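Local coordinates for hypothetical protein yihE (Escherichia coli, PDB 1ZYL) that is a protein kinase that phosphorylates serine and threonine residues, its own included, using ATP, and probably helps the cell withstand stress linked to reactive oxygen species, at residues A[199-204]-A[218-223]. Residues are numbered along the deposited sequence; the frame is centred on the assembly and turned at random.
Sequences HGDCHA and LDDARN
Carboxylate oxygen OD2 of D220 is gripped by two arginines: R222, whose NH1 lies 2.9 Å from this OD2 in a salt bridge whose hydrogen bond is weak and bent, and R61. R222 also sends a weak bond from NE to the carbonyl of the same aspartate, D220 O, 3.4 Å away and nearly straight at 164°, and its NH2 pairs with E151. The case illustrates how like charges can be kept side by side: OD1 of D220 and OD1 of D201 stand 3.7 Å apart, their carboxylate planes 61° askew, while R273 pairs with OD2 of D201. These arginines probably temper the repulsion. The backbones draw closest where G200 meets A221, the CA atoms 4.3 Å apart. The 218-221 type I turn is closed by A221 N to L218 O, 2.7 Å. The H199 CB points away from 218-223, yet with CG anti to the backbone N (chi1 171°) the ring comes near again, ND1 and CE1 meeting CD2 of L218 obliquely. D201, probably the proton acceptor, holds N206 through its O, and 218-223 directly follows D217; both are probable magnesium ligands, in the paired catalytic and metal-binding loops characteristic of the protein-kinase-like fold.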
ATOM      1  N   HIS A 199       4.953  -6.433  -0.635  1.00 21.43           N
ATOM      2  CA  HIS A 199       4.860  -5.412   0.392  1.00 23.01           C
ATOM      3  C   HIS A 199       3.529  -4.731   0.102  1.00 22.93           C
ATOM      4  O   HIS A 199       2.903  -4.169   0.990  1.00 25.34           O
ATOM      5  CB  HIS A 199       5.983  -4.388   0.267  1.00 24.67           C
ATOM      6  CG  HIS A 199       5.807  -3.205   1.164  1.00 26.59           C
ATOM      7  ND1 HIS A 199       6.155  -3.222   2.497  1.00 28.04           N
ATOM      8  CD2 HIS A 199       5.252  -1.992   0.935  1.00 27.03           C
ATOM      9  CE1 HIS A 199       5.819  -2.070   3.051  1.00 27.88           C
ATOM     10  NE2 HIS A 199       5.268  -1.307   2.125  1.00 26.59           N
ATOM     11  N   GLY A 200       3.127  -4.775  -1.166  1.00 23.01           N
ATOM     12  CA  GLY A 200       1.856  -4.217  -1.591  1.00 22.98           C
ATOM     13  C   GLY A 200       1.707  -2.720  -1.736  1.00 24.31           C
ATOM     14  O   GLY A 200       0.857  -2.272  -2.495  1.00 25.31           O
ATOM     15  N   ASP A 201       2.509  -1.950  -1.007  1.00 24.91           N
ATOM     16  CA  ASP A 201       2.453  -0.490  -1.055  1.00 25.50           C
ATOM     17  C   ASP A 201       3.888  -0.002  -0.950  1.00 25.05           C
ATOM     18  O   ASP A 201       4.225   0.765  -0.057  1.00 25.61           O
ATOM     19  CB  ASP A 201       1.635   0.035   0.133  1.00 28.03           C
ATOM     20  CG  ASP A 201       1.369   1.535   0.058  1.00 31.27           C
ATOM     21  OD1 ASP A 201       0.820   2.098   1.027  1.00 32.20           O
ATOM     22  OD2 ASP A 201       1.703   2.150  -0.971  1.00 34.74           O
ATOM     23  N   CYS A 202       4.734  -0.452  -1.869  1.00 24.98           N
ATOM     24  CA  CYS A 202       6.146  -0.099  -1.828  1.00 24.68           C
ATOM     25  C   CYS A 202       6.542   1.116  -2.633  1.00 23.99           C
ATOM     26  O   CYS A 202       6.763   1.044  -3.838  1.00 23.90           O
ATOM     27  CB  CYS A 202       6.987  -1.293  -2.272  1.00 27.80           C
ATOM     28  SG  CYS A 202       8.752  -1.046  -2.067  1.00 32.54           S
ATOM     29  N   HIS A 203       6.657   2.236  -1.938  1.00 24.09           N
ATOM     30  CA  HIS A 203       7.037   3.500  -2.546  1.00 23.89           C
ATOM     31  C   HIS A 203       7.768   4.289  -1.463  1.00 24.48           C
ATOM     32  O   HIS A 203       7.557   4.065  -0.268  1.00 22.67           O
ATOM     33  CB  HIS A 203       5.787   4.257  -3.006  1.00 24.58           C
ATOM     34  CG  HIS A 203       4.923   4.732  -1.876  1.00 23.05           C
ATOM     35  ND1 HIS A 203       5.194   5.881  -1.165  1.00 21.21           N
ATOM     36  CD2 HIS A 203       3.832   4.179  -1.296  1.00 21.10           C
ATOM     37  CE1 HIS A 203       4.307   6.013  -0.195  1.00 22.67           C
ATOM     38  NE2 HIS A 203       3.470   4.992  -0.253  1.00 21.39           N
ATOM     39  N   ALA A 204       8.624   5.209  -1.887  1.00 24.89           N
ATOM     40  CA  ALA A 204       9.403   6.021  -0.964  1.00 26.41           C
ATOM     41  C   ALA A 204       8.750   6.240   0.402  1.00 27.62           C
ATOM     42  O   ALA A 204       9.352   5.976   1.444  1.00 29.25           O
ATOM     43  CB  ALA A 204       9.715   7.358  -1.608  1.00 28.41           C
ATOM     44  N   LEU A 218       3.111  -3.192   6.436  1.00 29.23           N
ATOM     45  CA  LEU A 218       2.756  -4.298   5.562  1.00 26.27           C
ATOM     46  C   LEU A 218       1.244  -4.461   5.521  1.00 25.83           C
ATOM     47  O   LEU A 218       0.728  -5.413   4.938  1.00 24.35           O
ATOM     48  CB  LEU A 218       3.382  -5.602   6.043  1.00 24.94           C
ATOM     49  CG  LEU A 218       4.903  -5.734   6.098  1.00 24.70           C
ATOM     50  CD1 LEU A 218       5.231  -7.208   6.048  1.00 23.28           C
ATOM     51  CD2 LEU A 218       5.579  -5.022   4.940  1.00 23.52           C
ATOM     52  N   ASP A 219       0.534  -3.524   6.138  1.00 26.39           N
ATOM     53  CA  ASP A 219      -0.924  -3.577   6.182  1.00 28.67           C
ATOM     54  C   ASP A 219      -1.536  -3.879   4.814  1.00 27.71           C
ATOM     55  O   ASP A 219      -2.611  -4.479   4.727  1.00 26.43           O
ATOM     56  CB  ASP A 219      -1.488  -2.251   6.700  1.00 32.40           C
ATOM     57  CG  ASP A 219      -2.966  -2.340   7.057  1.00 33.65           C
ATOM     58  OD1 ASP A 219      -3.661  -1.304   6.990  1.00 34.21           O
ATOM     59  OD2 ASP A 219      -3.426  -3.444   7.418  1.00 34.00           O
ATOM     60  N   ASP A 220      -0.850  -3.466   3.750  1.00 27.63           N
ATOM     61  CA  ASP A 220      -1.356  -3.681   2.395  1.00 26.62           C
ATOM     62  C   ASP A 220      -0.807  -4.904   1.687  1.00 24.07           C
ATOM     63  O   ASP A 220      -1.258  -5.241   0.599  1.00 24.09           O
ATOM     64  CB  ASP A 220      -1.131  -2.432   1.541  1.00 28.68           C
ATOM     65  CG  ASP A 220      -2.285  -1.430   1.654  1.00 31.98           C
ATOM     66  OD1 ASP A 220      -2.029  -0.201   1.627  1.00 33.40           O
ATOM     67  OD2 ASP A 220      -3.451  -1.874   1.757  1.00 31.04           O
ATOM     68  N   ALA A 221       0.147  -5.579   2.313  1.00 22.65           N
ATOM     69  CA  ALA A 221       0.727  -6.785   1.733  1.00 21.58           C
ATOM     70  C   ALA A 221      -0.389  -7.555   1.038  1.00 21.28           C
ATOM     71  O   ALA A 221      -1.414  -7.859   1.640  1.00 22.07           O
ATOM     72  CB  ALA A 221       1.368  -7.646   2.829  1.00 20.54           C
ATOM     73  N   ARG A 222      -0.182  -7.860  -0.235  1.00 20.55           N
ATOM     74  CA  ARG A 222      -1.176  -8.565  -1.023  1.00 20.04           C
ATOM     75  C   ARG A 222      -0.446  -9.554  -1.916  1.00 19.38           C
ATOM     76  O   ARG A 222       0.778  -9.550  -1.956  1.00 19.19           O
ATOM     77  CB  ARG A 222      -1.925  -7.537  -1.873  1.00 21.84           C
ATOM     78  CG  ARG A 222      -3.427  -7.729  -1.949  1.00 24.73           C
ATOM     79  CD  ARG A 222      -4.138  -6.446  -2.386  1.00 24.94           C
ATOM     80  NE  ARG A 222      -3.956  -5.375  -1.417  1.00 25.14           N
ATOM     81  CZ  ARG A 222      -4.909  -4.514  -1.086  1.00 27.57           C
ATOM     82  NH1 ARG A 222      -4.673  -3.560  -0.195  1.00 27.59           N
ATOM     83  NH2 ARG A 222      -6.106  -4.609  -1.639  1.00 28.65           N
ATOM     84  N   ASN A 223      -1.173 -10.427  -2.604  1.00 19.39           N
ATOM     85  CA  ASN A 223      -0.503 -11.339  -3.529  1.00 20.92           C
ATOM     86  C   ASN A 223      -0.546 -10.634  -4.889  1.00 21.48           C
ATOM     87  O   ASN A 223      -1.609 -10.202  -5.344  1.00 21.29           O
ATOM     88  CB  ASN A 223      -1.225 -12.691  -3.645  1.00 22.90           C
ATOM     89  CG  ASN A 223      -1.160 -13.522  -2.363  1.00 25.21           C
ATOM     90  OD1 ASN A 223      -0.131 -13.571  -1.683  1.00 25.16           O
ATOM     91  ND2 ASN A 223      -2.263 -14.204  -2.044  1.00 24.64           N
TER